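Local coordinates for protein thermospermine synthase (Medicago truncatula, PDB 6BQ6) that probably transfers an aminopropyl group from decarboxylated S-adenosylmethionine to spermidine, yielding thermospermine and methylthioadenosine in plant polyamine biosynthesis, at residues B[111-122]-B[147-157]; B[91-99]-B[210-218]. All blocks are in the same frame, centred on the assembly; numbering follows the deposited sequence.

Contact 1: B[111-122]-B[147-157]; sequences GEGSTARELLRH and VNKEAFHDSRL
Asn148 swings its CG away from its own carbonyl carbon (chi1 -61°) and Arg117 runs out extended before bending at chi3 (73°), which brings amide and guanidinium together between helices 114-120 and 149-153 of a Rossmann-like fold of the methyltransferase type. Residues 111-113 belong to the glycine-rich turn after strand 104-107, consistent with a GxGxxA pattern, and lead into helix 114-120.

The Asn148 amide suits its place because it offers both a donor and an acceptor. ND2 gives one proton to Ser114 OG (2.9 Å), lying in the amide plane, and the other to Glu112 O (3.0 Å), which it meets from above the carbonyl plane. OD1 takes Arg117 NH1 at 2.8 Å on an in-plane lone pair. Three bonds thus fix the rotation of the amide. Arg117 also grips Glu118 OE2 side-on through NE and NH2, and NH2 reaches Glu84, so the guanidinium is held on several sides.

Gly113 has a positive phi, and its lack of a side chain leaves space for the Phe152 ring, whose CZ lies 3.6 Å from Gly113 CA. The ring turns its edge to the carbonyls of Gly111 and Glu112. Small as well, Ala151 lets the helices approach closely, its CB 3.6 Å from Arg117 CA.

At the other end Leu120 packs on the salt-bridged pair Asp154 and Arg156. Its CD1 lies against Ala151 and Asp154, while CD2 sits over one guanidinium face of Arg156, offset toward the rim. Asp154 holds that guanidinium side-on, one carboxylate oxygen each for NE and NH2, and its OD1 also closes an Asx turn. Thus positioned, Arg156 NH2 meets a lone pair of Leu120 O in the carbonyl plane at 2.9 Å.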
loop_
_atom_site.group_PDB
_atom_site.type_symbol
_atom_site.label_atom_id
_atom_site.label_comp_id
_atom_site.label_asym_id
_atom_site.label_seq_id
_atom_site.Cartn_x
_atom_site.Cartn_y
_atom_site.Cartn_z
ATOM N N GLY B 111 12.496 -26.592 10.005
ATOM C CA GLY B 111 13.459 -25.952 9.126
ATOM C C GLY B 111 14.145 -24.766 9.735
ATOM O O GLY B 111 15.303 -24.576 9.560
ATOM N N GLU B 112 13.416 -23.943 10.466
ATOM C CA GLU B 112 14.011 -22.735 11.042
ATOM C C GLU B 112 14.911 -23.025 12.231
ATOM O O GLU B 112 15.809 -22.230 12.554
ATOM C CB GLU B 112 12.911 -21.773 11.468
ATOM C CG GLU B 112 11.937 -21.468 10.368
ATOM C CD GLU B 112 10.725 -20.694 10.856
ATOM O OE1 GLU B 112 10.820 -20.005 11.907
ATOM O OE2 GLU B 112 9.660 -20.815 10.167
ATOM N N GLY B 113 14.662 -24.147 12.898
ATOM C CA GLY B 113 15.400 -24.567 14.056
ATOM C C GLY B 113 14.703 -24.249 15.363
ATOM O O GLY B 113 15.158 -24.694 16.411
ATOM N N SER B 114 13.630 -23.444 15.323
ATOM C CA SER B 114 12.983 -23.015 16.535
ATOM C C SER B 114 12.169 -24.091 17.245
ATOM O O SER B 114 12.089 -24.156 18.458
ATOM C CB SER B 114 12.161 -21.760 16.314
ATOM O OG SER B 114 12.964 -20.724 15.825
ATOM N N THR B 115 11.521 -24.947 16.457
ATOM C CA THR B 115 10.837 -26.080 16.997
ATOM C C THR B 115 11.818 -27.011 17.673
ATOM O O THR B 115 11.580 -27.427 18.783
ATOM C CB THR B 115 10.059 -26.758 15.879
ATOM O OG1 THR B 115 9.091 -25.814 15.408
ATOM C CG2 THR B 115 9.362 -27.983 16.344
ATOM N N ALA B 116 12.902 -27.316 16.977
ATOM C CA ALA B 116 13.960 -28.125 17.529
ATOM C C ALA B 116 14.485 -27.491 18.838
ATOM O O ALA B 116 14.660 -28.182 19.826
ATOM C CB ALA B 116 15.094 -28.278 16.538
ATOM N N ARG B 117 14.726 -26.187 18.801
ATOM C CA ARG B 117 15.236 -25.469 19.982
ATOM C C ARG B 117 14.337 -25.721 21.200
ATOM O O ARG B 117 14.809 -26.063 22.302
ATOM C CB ARG B 117 15.298 -23.970 19.692
ATOM C CG ARG B 117 15.753 -23.160 20.878
ATOM C CD ARG B 117 15.483 -21.718 20.612
ATOM N NE ARG B 117 14.067 -21.390 20.692
ATOM C CZ ARG B 117 13.398 -20.616 19.841
ATOM N NH1 ARG B 117 13.966 -20.132 18.740
ATOM N NH2 ARG B 117 12.105 -20.318 20.100
ATOM N N GLU B 118 13.017 -25.530 21.021
ATOM C CA GLU B 118 12.126 -25.748 22.152
ATOM C C GLU B 118 12.083 -27.208 22.633
ATOM O O GLU B 118 12.004 -27.476 23.807
ATOM C CB GLU B 118 10.717 -25.237 21.841
ATOM C CG GLU B 118 10.644 -23.735 21.647
ATOM C CD GLU B 118 11.141 -22.941 22.871
ATOM O OE1 GLU B 118 10.834 -23.272 24.019
ATOM O OE2 GLU B 118 11.861 -21.936 22.664
ATOM N N LEU B 119 12.055 -28.161 21.698
ATOM C CA LEU B 119 12.131 -29.576 22.038
ATOM C C LEU B 119 13.375 -29.924 22.848
ATOM O O LEU B 119 13.284 -30.658 23.816
ATOM C CB LEU B 119 12.137 -30.438 20.797
ATOM C CG LEU B 119 10.782 -30.502 20.058
ATOM C CD1 LEU B 119 10.921 -30.866 18.590
ATOM C CD2 LEU B 119 9.813 -31.413 20.764
ATOM N N LEU B 120 14.492 -29.346 22.459
ATOM C CA LEU B 120 15.787 -29.637 23.127
ATOM C C LEU B 120 15.919 -29.029 24.527
ATOM O O LEU B 120 16.824 -29.362 25.269
ATOM C CB LEU B 120 16.929 -29.163 22.226
ATOM C CG LEU B 120 17.044 -30.035 20.947
ATOM C CD1 LEU B 120 17.884 -29.294 19.928
ATOM C CD2 LEU B 120 17.651 -31.422 21.144
ATOM N N ARG B 121 15.029 -28.117 24.894
ATOM C CA ARG B 121 14.909 -27.665 26.276
ATOM C C ARG B 121 14.423 -28.736 27.225
ATOM O O ARG B 121 14.577 -28.578 28.415
ATOM C CB ARG B 121 14.026 -26.416 26.386
ATOM C CG ARG B 121 14.632 -25.222 25.654
ATOM C CD ARG B 121 13.724 -23.987 25.698
ATOM N NE ARG B 121 13.414 -23.592 27.067
ATOM C CZ ARG B 121 12.276 -23.031 27.487
ATOM N NH1 ARG B 121 11.264 -22.801 26.682
ATOM N NH2 ARG B 121 12.137 -22.745 28.755
ATOM N N HIS B 122 13.787 -29.795 26.719
ATOM C CA HIS B 122 13.316 -30.873 27.555
ATOM C C HIS B 122 14.422 -31.819 27.914
ATOM O O HIS B 122 14.993 -32.458 27.052
ATOM C CB HIS B 122 12.190 -31.595 26.840
ATOM C CG HIS B 122 10.908 -30.835 26.871
ATOM N ND1 HIS B 122 9.853 -31.214 27.666
ATOM C CD2 HIS B 122 10.495 -29.746 26.174
ATOM C CE1 HIS B 122 8.844 -30.374 27.488
ATOM N NE2 HIS B 122 9.214 -29.471 26.598
ATOM N N VAL B 147 19.519 -17.274 17.256
ATOM C CA VAL B 147 18.787 -17.834 18.383
ATOM C C VAL B 147 18.822 -19.379 18.414
ATOM O O VAL B 147 18.797 -19.970 19.495
ATOM C CB VAL B 147 17.331 -17.274 18.457
ATOM C CG1 VAL B 147 16.465 -17.704 17.252
ATOM C CG2 VAL B 147 16.669 -17.663 19.750
ATOM N N ASN B 148 18.928 -20.013 17.242
ATOM C CA ASN B 148 18.909 -21.457 17.112
ATOM C C ASN B 148 20.259 -22.113 16.911
ATOM O O ASN B 148 20.328 -23.320 16.669
ATOM C CB ASN B 148 17.927 -21.823 15.995
ATOM C CG ASN B 148 16.524 -21.344 16.313
ATOM O OD1 ASN B 148 16.142 -21.272 17.496
ATOM N ND2 ASN B 148 15.748 -21.030 15.290
ATOM N N LYS B 149 21.338 -21.362 17.091
ATOM C CA LYS B 149 22.681 -21.943 16.820
ATOM C C LYS B 149 23.020 -23.118 17.744
ATOM O O LYS B 149 23.503 -24.141 17.244
ATOM C CB LYS B 149 23.766 -20.856 16.857
ATOM C CG LYS B 149 25.050 -21.258 16.120
ATOM C CD LYS B 149 26.209 -20.337 16.444
ATOM C CE LYS B 149 27.555 -20.918 16.044
ATOM N NZ LYS B 149 28.499 -19.881 15.552
ATOM N N GLU B 150 22.755 -22.952 19.044
ATOM C CA GLU B 150 22.870 -24.027 20.027
ATOM C C GLU B 150 22.088 -25.264 19.570
ATOM O O GLU B 150 22.661 -26.344 19.405
ATOM C CB GLU B 150 22.401 -23.534 21.412
ATOM C CG GLU B 150 22.285 -24.632 22.458
ATOM C CD GLU B 150 21.930 -24.167 23.876
ATOM O OE1 GLU B 150 21.050 -23.282 24.090
ATOM O OE2 GLU B 150 22.534 -24.740 24.806
ATOM N N ALA B 151 20.800 -25.061 19.301
ATOM C CA ALA B 151 19.900 -26.131 18.860
ATOM C C ALA B 151 20.495 -26.914 17.682
ATOM O O ALA B 151 20.619 -28.167 17.724
ATOM C CB ALA B 151 18.552 -25.559 18.492
ATOM N N PHE B 152 20.920 -26.176 16.655
ATOM C CA PHE B 152 21.448 -26.800 15.436
ATOM C C PHE B 152 22.711 -27.586 15.683
ATOM O O PHE B 152 23.005 -28.519 14.942
ATOM C CB PHE B 152 21.695 -25.789 14.333
ATOM C CG PHE B 152 20.501 -25.497 13.513
ATOM C CD1 PHE B 152 19.926 -26.505 12.743
ATOM C CD2 PHE B 152 19.967 -24.235 13.477
ATOM C CE1 PHE B 152 18.833 -26.235 11.957
ATOM C CE2 PHE B 152 18.867 -23.974 12.696
ATOM C CZ PHE B 152 18.291 -24.973 11.963
ATOM N N HIS B 153 23.467 -27.191 16.700
ATOM C CA HIS B 153 24.710 -27.910 17.098
ATOM C C HIS B 153 24.587 -28.980 18.201
ATOM O O HIS B 153 25.574 -29.641 18.592
ATOM C CB HIS B 153 25.758 -26.861 17.442
ATOM C CG HIS B 153 26.229 -26.136 16.227
ATOM N ND1 HIS B 153 25.591 -25.019 15.732
ATOM C CD2 HIS B 153 27.227 -26.422 15.352
ATOM C CE1 HIS B 153 26.177 -24.641 14.610
ATOM N NE2 HIS B 153 27.190 -25.460 14.370
ATOM N N ASP B 154 23.362 -29.188 18.662
ATOM C CA ASP B 154 23.067 -30.174 19.674
ATOM C C ASP B 154 23.231 -31.578 19.079
ATOM O O ASP B 154 22.614 -31.907 18.071
ATOM C CB ASP B 154 21.654 -29.942 20.201
ATOM C CG ASP B 154 21.369 -30.656 21.523
ATOM O OD1 ASP B 154 21.502 -31.879 21.608
ATOM O OD2 ASP B 154 20.894 -30.014 22.482
ATOM N N SER B 155 23.999 -32.431 19.756
ATOM C CA SER B 155 24.246 -33.776 19.271
ATOM C C SER B 155 22.994 -34.629 19.214
ATOM O O SER B 155 23.014 -35.676 18.539
ATOM C CB SER B 155 25.298 -34.500 20.164
ATOM O OG SER B 155 24.807 -34.568 21.476
ATOM N N ARG B 156 21.923 -34.201 19.903
ATOM C CA ARG B 156 20.678 -34.941 19.880
ATOM C C ARG B 156 19.875 -34.695 18.617
ATOM O O ARG B 156 18.925 -35.430 18.377
ATOM C CB ARG B 156 19.864 -34.592 21.104
ATOM C CG ARG B 156 20.468 -35.076 22.422
ATOM C CD ARG B 156 19.592 -34.642 23.576
ATOM N NE ARG B 156 19.662 -33.191 23.746
ATOM C CZ ARG B 156 18.825 -32.452 24.455
ATOM N NH1 ARG B 156 17.829 -32.976 25.132
ATOM N NH2 ARG B 156 19.006 -31.155 24.506
ATOM N N LEU B 157 20.239 -33.671 17.845
ATOM C CA LEU B 157 19.503 -33.293 16.620
ATOM C C LEU B 157 20.042 -33.969 15.366
ATOM O O LEU B 157 21.246 -33.956 15.115
ATOM C CB LEU B 157 19.526 -31.782 16.434
ATOM C CG LEU B 157 18.761 -31.205 15.228
ATOM C CD1 LEU B 157 17.292 -31.570 15.300
ATOM C CD2 LEU B 157 18.978 -29.716 15.181
#

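Contact 2: B[91-99]-B[210-218]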
loop_
_atom_site.group_PDB
_atom_site.type_symbol
_atom_site.label_atom_id
_atom_site.label_comp_id
_atom_site.label_asym_id
_atom_site.label_seq_id
_atom_site.Cartn_x
_atom_site.Cartn_y
_atom_site.Cartn_z
ATOM N N LEU B 91 3.485 -24.715 20.108
ATOM C CA LEU B 91 3.577 -25.880 19.236
ATOM C C LEU B 91 4.170 -27.076 19.969
ATOM O O LEU B 91 3.727 -28.190 19.784
ATOM C CB LEU B 91 4.441 -25.614 18.025
ATOM C CG LEU B 91 4.785 -26.759 17.021
ATOM C CD1 LEU B 91 3.491 -27.302 16.397
ATOM C CD2 LEU B 91 5.767 -26.311 15.999
ATOM N N VAL B 92 5.176 -26.838 20.807
ATOM C CA VAL B 92 6.012 -27.902 21.398
ATOM C C VAL B 92 5.633 -28.344 22.792
ATOM O O VAL B 92 5.443 -29.540 23.053
ATOM C CB VAL B 92 7.511 -27.487 21.358
ATOM C CG1 VAL B 92 8.373 -28.425 22.183
ATOM C CG2 VAL B 92 7.980 -27.438 19.894
ATOM N N HIS B 93 5.483 -27.390 23.715
ATOM C CA HIS B 93 5.431 -27.792 25.114
ATOM C C HIS B 93 4.233 -28.569 25.582
ATOM O O HIS B 93 4.411 -29.552 26.319
ATOM C CB HIS B 93 5.772 -26.619 26.012
ATOM C CG HIS B 93 7.124 -26.079 25.742
ATOM N ND1 HIS B 93 8.227 -26.901 25.676
ATOM C CD2 HIS B 93 7.578 -24.839 25.468
ATOM C CE1 HIS B 93 9.286 -26.204 25.354
ATOM N NE2 HIS B 93 8.927 -24.948 25.222
ATOM N N PRO B 94 3.022 -28.180 25.156
ATOM C CA PRO B 94 1.857 -28.940 25.606
ATOM C C PRO B 94 1.970 -30.433 25.260
ATOM O O PRO B 94 1.696 -31.291 26.127
ATOM C CB PRO B 94 0.714 -28.261 24.863
ATOM C CG PRO B 94 1.157 -26.842 24.734
ATOM C CD PRO B 94 2.626 -26.950 24.416
ATOM N N ALA B 95 2.354 -30.756 24.024
ATOM C CA ALA B 95 2.527 -32.166 23.663
ATOM C C ALA B 95 3.494 -32.882 24.557
ATOM O O ALA B 95 3.179 -33.927 25.145
ATOM C CB ALA B 95 2.939 -32.308 22.215
ATOM N N LEU B 96 4.684 -32.328 24.728
ATOM C CA LEU B 96 5.713 -33.071 25.496
ATOM C C LEU B 96 5.334 -33.160 26.976
ATOM O O LEU B 96 5.565 -34.175 27.645
ATOM C CB LEU B 96 7.082 -32.487 25.343
ATOM C CG LEU B 96 7.872 -33.026 24.134
ATOM C CD1 LEU B 96 7.261 -32.634 22.797
ATOM C CD2 LEU B 96 9.317 -32.600 24.237
ATOM N N LEU B 97 4.707 -32.106 27.496
ATOM C CA LEU B 97 4.315 -32.124 28.880
ATOM C C LEU B 97 3.197 -33.114 29.205
ATOM O O LEU B 97 3.116 -33.584 30.320
ATOM C CB LEU B 97 3.921 -30.703 29.353
ATOM C CG LEU B 97 5.057 -29.695 29.367
ATOM C CD1 LEU B 97 4.534 -28.279 29.483
ATOM C CD2 LEU B 97 6.042 -29.998 30.512
ATOM N N HIS B 98 2.320 -33.406 28.264
ATOM C CA HIS B 98 1.276 -34.347 28.470
ATOM C C HIS B 98 1.796 -35.764 28.365
ATOM O O HIS B 98 1.102 -36.681 28.828
ATOM C CB HIS B 98 0.137 -34.137 27.498
ATOM C CG HIS B 98 -0.803 -33.012 27.879
ATOM N ND1 HIS B 98 -0.527 -31.697 27.637
ATOM C CD2 HIS B 98 -2.001 -33.030 28.514
ATOM C CE1 HIS B 98 -1.508 -30.939 28.100
ATOM N NE2 HIS B 98 -2.434 -31.725 28.615
ATOM N N HIS B 99 2.985 -35.921 27.791
ATOM C CA HIS B 99 3.615 -37.226 27.674
ATOM C C HIS B 99 4.311 -37.605 28.982
ATOM O O HIS B 99 4.885 -36.743 29.668
ATOM C CB HIS B 99 4.638 -37.181 26.555
ATOM C CG HIS B 99 4.984 -38.539 26.065
ATOM N ND1 HIS B 99 5.888 -39.335 26.723
ATOM C CD2 HIS B 99 4.499 -39.274 25.038
ATOM C CE1 HIS B 99 5.967 -40.505 26.114
ATOM N NE2 HIS B 99 5.122 -40.505 25.094
ATOM N N LYS B 210 3.749 -46.270 22.249
ATOM C CA LYS B 210 2.673 -46.354 23.235
ATOM C C LYS B 210 2.615 -45.040 24.011
ATOM O O LYS B 210 3.623 -44.582 24.508
ATOM C CB LYS B 210 2.957 -47.499 24.203
ATOM C CG LYS B 210 2.055 -47.606 25.413
ATOM C CD LYS B 210 0.591 -47.712 25.055
ATOM C CE LYS B 210 -0.238 -47.711 26.359
ATOM N NZ LYS B 210 -1.614 -48.021 26.021
ATOM N N GLY B 211 1.442 -44.429 24.113
ATOM C CA GLY B 211 1.352 -43.135 24.778
ATOM C C GLY B 211 1.729 -41.957 23.874
ATOM O O GLY B 211 1.860 -40.813 24.357
ATOM N N GLY B 212 1.907 -42.224 22.575
ATOM C CA GLY B 212 2.455 -41.223 21.675
ATOM C C GLY B 212 1.495 -40.094 21.497
ATOM O O GLY B 212 0.279 -40.316 21.574
ATOM N N ILE B 213 2.039 -38.902 21.245
ATOM C CA ILE B 213 1.197 -37.715 21.067
ATOM C C ILE B 213 1.593 -37.081 19.748
ATOM O O ILE B 213 2.776 -36.935 19.477
ATOM C CB ILE B 213 1.339 -36.715 22.217
ATOM C CG1 ILE B 213 0.875 -37.358 23.547
ATOM C CG2 ILE B 213 0.501 -35.460 21.887
ATOM C CD1 ILE B 213 1.142 -36.553 24.790
ATOM N N PHE B 214 0.611 -36.754 18.916
ATOM C CA PHE B 214 0.819 -35.978 17.709
ATOM C C PHE B 214 0.390 -34.522 18.057
ATOM O O PHE B 214 -0.650 -34.312 18.715
ATOM C CB PHE B 214 -0.019 -36.528 16.565
ATOM C CG PHE B 214 0.084 -35.728 15.289
ATOM C CD1 PHE B 214 1.318 -35.547 14.633
ATOM C CD2 PHE B 214 -1.076 -35.098 14.732
ATOM C CE1 PHE B 214 1.418 -34.803 13.461
ATOM C CE2 PHE B 214 -0.949 -34.342 13.574
ATOM C CZ PHE B 214 0.276 -34.201 12.918
ATOM N N VAL B 215 1.136 -33.564 17.538
ATOM C CA VAL B 215 0.677 -32.162 17.550
ATOM C C VAL B 215 0.975 -31.576 16.169
ATOM O O VAL B 215 2.040 -31.829 15.582
ATOM C CB VAL B 215 1.308 -31.313 18.677
ATOM C CG1 VAL B 215 2.826 -31.326 18.612
ATOM C CG2 VAL B 215 0.769 -29.881 18.673
ATOM N N THR B 216 0.043 -30.784 15.656
ATOM C CA THR B 216 0.286 -30.038 14.448
ATOM C C THR B 216 -0.096 -28.581 14.673
ATOM O O THR B 216 -1.138 -28.295 15.278
ATOM C CB THR B 216 -0.442 -30.640 13.201
ATOM O OG1 THR B 216 -0.083 -29.876 12.044
ATOM C CG2 THR B 216 -1.943 -30.659 13.373
ATOM N N GLN B 217 0.632 -27.679 14.023
ATOM C CA GLN B 217 0.111 -26.364 13.774
ATOM C C GLN B 217 -1.152 -26.509 12.901
ATOM O O GLN B 217 -1.272 -27.414 12.075
ATOM C CB GLN B 217 1.149 -25.456 13.184
ATOM C CG GLN B 217 1.380 -25.567 11.676
ATOM C CD GLN B 217 0.402 -24.720 10.888
ATOM O OE1 GLN B 217 -0.159 -23.760 11.400
ATOM N NE2 GLN B 217 0.108 -25.137 9.679
ATOM N N ALA B 218 -2.114 -25.630 13.123
ATOM C CA ALA B 218 -3.434 -25.808 12.499
ATOM C C ALA B 218 -4.043 -24.509 11.959
ATOM O O ALA B 218 -5.259 -24.402 11.839
ATOM C CB ALA B 218 -4.328 -26.518 13.465
HETATM O O HOH W 1 5.208 -42.598 23.429
#
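Helix 91-98 runs nearly antiparallel to strand 212-218, at 167° and with 8.5 Å between the axes, so that Leu91, Ala95 and His99 lie near Gln217, Ile213 and Gly211. No direct hydrogen bond joins the two; the contact is mainly the apolar packing of a helix on a sheet.

Ala95 sits at the middle, where a small side chain lets the helix backbone come close to two branched residues. Its CB meets Val215 CG1 at 3.7 Å and Ile213 CG2 at 4.0 Å. Val215 spreads both methyls beneath Leu91 O. With CG1 turned away from its carbonyl carbon (chi1 -62°) and the chain then extended, Ile213 carries CD1 up to Ala95 O (3.3 Å) and on to the backbone between His98 and His99. Leu91 reaches down with CD1 to the backbone N of Gln217 at 3.7 Å.

At the far end the His99 ring approaches the corner at Lys210 and Gly211, where a positive phi suits glycine. CD2 of His99 lies 3.1 Å from Gly211 O, while NE2 reaches a water 2.7 Å away, in the ring plane, which donates to Lys210 O. The other ring nitrogen, ND1, is bonded to Met101 N.

At the opposite end Gln217, a residue of the thermospermine pocket, is tied by NE2 to Asp184 and by OE1 to Trp258. The helix covers one face of the central mixed sheet, in which strand 212-220 runs between 175-181 and 256-264, while Val92 packs against Leu119 of helix 114-120.

Contact 2 closes a long loop of chain in which contact 1 is nested: the order is 91-99, 111-122, 147-157, 210-218, all within the spermine/spermidine synthase domain. Their centres lie about 17 Å apart, yet the segments touch where helix 84-98 meets helix 114-120. There His93 probably bonds through NE2 to Glu118 OE1 (2.8 Å) and through ND1 to His122 NE2 (2.9 Å), while Leu91 and Leu96 pack on Thr115 and Leu119. Both contacts belong to the layers around one mixed sheet and approach the thermospermine site, contact 1 through Glu112 and contact 2 through Gln217, with Asp181, the predicted proton acceptor, hydrogen-bonded to Thr115 OG1 and touched by Leu91.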